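Local coordinates for methyltransferase-like protein of unknown function (Silicibacter pomeroyi DSS-3, PDB 3CVO) that is of unknown function but probably belongs to the class I methyltransferases, Rossmann-fold enzymes that transfer a methyl group from S-adenosylmethionine, at residues G169-I174 against A178-E183. Numbering follows the deposited sequence.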
ATOM      1  N   GLY A 169      -1.522 -19.825  -2.187  1.00 25.52           N
ATOM      2  CA  GLY A 169      -1.773 -21.196  -1.816  1.00 24.08           C
ATOM      3  C   GLY A 169      -0.528 -22.009  -1.475  1.00 24.97           C
ATOM      4  O   GLY A 169       0.537 -21.473  -1.319  1.00 25.73           O
ATOM      5  N   ALA A 170      -0.700 -23.320  -1.399  1.00 23.65           N
ATOM      6  CA  ALA A 170       0.391 -24.251  -1.023  1.00 23.84           C
ATOM      7  C   ALA A 170       1.354 -24.427  -2.188  1.00 22.37           C
ATOM      8  O   ALA A 170       0.926 -24.675  -3.312  1.00 23.12           O
ATOM      9  CB  ALA A 170      -0.170 -25.623  -0.578  1.00 25.90           C
ATOM     10  N   PRO A 171       2.667 -24.328  -1.942  1.00 22.63           N
ATOM     11  CA  PRO A 171       3.531 -24.562  -3.090  1.00 23.83           C
ATOM     12  C   PRO A 171       3.910 -25.993  -3.298  1.00 25.11           C
ATOM     13  O   PRO A 171       3.863 -26.788  -2.362  1.00 26.71           O
ATOM     14  CB  PRO A 171       4.794 -23.797  -2.708  1.00 25.06           C
ATOM     15  CG  PRO A 171       4.888 -24.072  -1.253  1.00 24.66           C
ATOM     16  CD  PRO A 171       3.458 -23.960  -0.751  1.00 24.11           C
ATOM     17  N   LEU A 172       4.274 -26.306  -4.543  1.00 23.30           N
ATOM     18  CA  LEU A 172       5.001 -27.525  -4.849  1.00 23.91           C
ATOM     19  C   LEU A 172       6.457 -27.198  -4.680  1.00 23.91           C
ATOM     20  O   LEU A 172       6.980 -26.289  -5.313  1.00 25.45           O
ATOM     21  CB  LEU A 172       4.709 -28.027  -6.270  1.00 24.92           C
ATOM     22  CG  LEU A 172       5.597 -29.146  -6.762  1.00 26.77           C
ATOM     23  CD1 LEU A 172       5.310 -30.400  -5.939  1.00 28.46           C
ATOM     24  CD2 LEU A 172       5.334 -29.391  -8.242  1.00 30.18           C
HETATM   25  N   MSE A 173       7.110 -27.918  -3.780  1.00 24.50           N
HETATM   26  CA  MSE A 173       8.531 -27.671  -3.520  1.00 23.19           C
HETATM   27  C   MSE A 173       9.396 -28.486  -4.449  1.00 24.77           C
HETATM   28  O   MSE A 173       9.268 -29.691  -4.514  1.00 24.39           O
HETATM   29  CB  MSE A 173       8.917 -27.959  -2.062  1.00 24.55           C
HETATM   30  CG  MSE A 173       8.280 -27.082  -1.026  1.00 28.56           C
HETATM   31 SE   MSE A 173       8.481 -25.199  -1.388  0.75 28.34          SE
HETATM   32  CE  MSE A 173      10.422 -25.091  -1.259  1.00 22.10           C
ATOM     33  N   ILE A 174      10.261 -27.793  -5.189  1.00 25.17           N
ATOM     34  CA  ILE A 174      11.325 -28.409  -5.994  1.00 26.61           C
ATOM     35  C   ILE A 174      12.639 -27.904  -5.429  1.00 26.64           C
ATOM     36  O   ILE A 174      13.127 -26.827  -5.771  1.00 28.45           O
ATOM     37  CB  ILE A 174      11.224 -28.074  -7.527  1.00 29.16           C
ATOM     38  CG1 ILE A 174       9.793 -28.278  -8.051  1.00 30.53           C
ATOM     39  CG2 ILE A 174      12.195 -28.925  -8.341  1.00 26.18           C
ATOM     40  CD1 ILE A 174       9.057 -26.990  -8.264  1.00 32.97           C
ATOM     41  N   ALA A 178      10.003 -22.847  -4.912  1.00 24.13           N
ATOM     42  CA  ALA A 178       8.556 -23.014  -4.738  1.00 23.02           C
ATOM     43  C   ALA A 178       7.831 -22.682  -6.027  1.00 22.84           C
ATOM     44  O   ALA A 178       8.000 -21.619  -6.616  1.00 26.26           O
ATOM     45  CB  ALA A 178       8.030 -22.121  -3.586  1.00 25.55           C
ATOM     46  N   ALA A 179       7.031 -23.632  -6.468  1.00 22.95           N
ATOM     47  CA  ALA A 179       6.136 -23.467  -7.599  1.00 21.03           C
ATOM     48  C   ALA A 179       4.692 -23.369  -7.111  1.00 23.25           C
ATOM     49  O   ALA A 179       4.157 -24.268  -6.442  1.00 20.87           O
ATOM     50  CB  ALA A 179       6.289 -24.640  -8.575  1.00 19.80           C
ATOM     51  N   PHE A 180       4.084 -22.228  -7.417  1.00 21.89           N
ATOM     52  CA  PHE A 180       2.705 -21.912  -7.059  1.00 22.30           C
ATOM     53  C   PHE A 180       1.796 -21.825  -8.274  1.00 21.63           C
ATOM     54  O   PHE A 180       2.174 -21.325  -9.329  1.00 24.14           O
ATOM     55  CB  PHE A 180       2.623 -20.555  -6.375  1.00 20.94           C
ATOM     56  CG  PHE A 180       3.356 -20.453  -5.066  1.00 20.03           C
ATOM     57  CD1 PHE A 180       4.687 -20.015  -5.020  1.00 20.79           C
ATOM     58  CD2 PHE A 180       2.694 -20.741  -3.882  1.00 23.11           C
ATOM     59  CE1 PHE A 180       5.330 -19.881  -3.796  1.00 19.19           C
ATOM     60  CE2 PHE A 180       3.314 -20.600  -2.676  1.00 23.14           C
ATOM     61  CZ  PHE A 180       4.630 -20.172  -2.621  1.00 21.06           C
ATOM     62  N   GLN A 181       0.589 -22.358  -8.120  1.00 22.07           N
ATOM     63  CA  GLN A 181      -0.455 -22.152  -9.081  1.00 21.45           C
ATOM     64  C   GLN A 181      -1.351 -21.021  -8.538  1.00 21.28           C
ATOM     65  O   GLN A 181      -2.143 -21.234  -7.642  1.00 23.38           O
ATOM     66  CB  GLN A 181      -1.265 -23.434  -9.277  1.00 24.79           C
ATOM     67  CG  GLN A 181      -2.006 -23.402 -10.600  1.00 33.99           C
ATOM     68  CD  GLN A 181      -1.061 -23.169 -11.786  1.00 39.91           C
ATOM     69  OE1 GLN A 181       0.083 -23.663 -11.795  1.00 45.33           O
ATOM     70  NE2 GLN A 181      -1.524 -22.394 -12.783  1.00 42.62           N
ATOM     71  N   VAL A 182      -1.198 -19.838  -9.101  1.00 21.29           N
ATOM     72  CA  VAL A 182      -1.817 -18.613  -8.568  1.00 22.31           C
ATOM     73  C   VAL A 182      -3.067 -18.230  -9.323  1.00 22.89           C
ATOM     74  O   VAL A 182      -3.096 -18.176 -10.553  1.00 23.19           O
ATOM     75  CB  VAL A 182      -0.797 -17.425  -8.571  1.00 23.59           C
ATOM     76  CG1 VAL A 182      -1.361 -16.205  -7.776  1.00 21.64           C
ATOM     77  CG2 VAL A 182       0.502 -17.858  -7.977  1.00 19.75           C
ATOM     78  N   GLU A 183      -4.117 -17.952  -8.567  1.00 22.52           N
ATOM     79  CA  GLU A 183      -5.384 -17.564  -9.135  1.00 23.04           C
ATOM     80  C   GLU A 183      -5.682 -16.145  -8.724  1.00 24.08           C
ATOM     81  O   GLU A 183      -5.226 -15.686  -7.660  1.00 26.78           O
ATOM     82  CB  GLU A 183      -6.485 -18.437  -8.585  1.00 25.47           C
ATOM     83  CG  GLU A 183      -6.185 -19.905  -8.598  1.00 36.13           C
ATOM     84  CD  GLU A 183      -7.038 -20.647  -9.564  1.00 45.91           C
ATOM     85  OE1 GLU A 183      -8.040 -20.061 -10.019  1.00 57.25           O
ATOM     86  OE2 GLU A 183      -6.720 -21.815  -9.868  1.00 52.57           O
TER
HETATM   87  O   HOH W   1      -0.242 -22.708  -5.189  1.00 29.55           O
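Pro171 lays its CB over one face of the Phe180 ring, 3.8 Å from the centroid and 21° off the normal, a CH-pi contact shifted toward the rim at CE2 and CZ. With CG beside its own backbone N, Phe180 runs alongside Pro171 in the same direction, which brings the ring face under CB. The ring edge meets backbone: Gly169 O lies near the ring plane, 3.2 Å from Phe180 CE2. Along the same face of the hairpin, the small Ala178 CB fills the dip between Pro171 CB (3.7 Å) and the selenium of Met173, a selenomethionine whose chain, bent at chi2 and chi3, folds SE back to 3.8 Å from that methyl. On the other face, Ile174 CD1 rests 3.6 Å from Ala179 CB. Leu172 and Ala179 form an antiparallel hydrogen-bonded pair, Leu172 N to Ala179 O at 2.8 Å and Ala179 N to Leu172 O at 2.9 Å, both close to straight (N-H...O 160° and 173°). Beyond it a water bridges Ala170 O and Gln181 N where the segments diverge. Phe180 meets Tyr155 edge-to-face and also packs on Leu168 of helix 165-168. Exchanging Phe180 for an alanine would probably leave Pro171 CB without its aromatic face and open a gap beside Leu168. Two backbone bonds thus tie strand 172-174 to the sheet edge and set the register, while apolar contacts, led by Pro171, pack the approach.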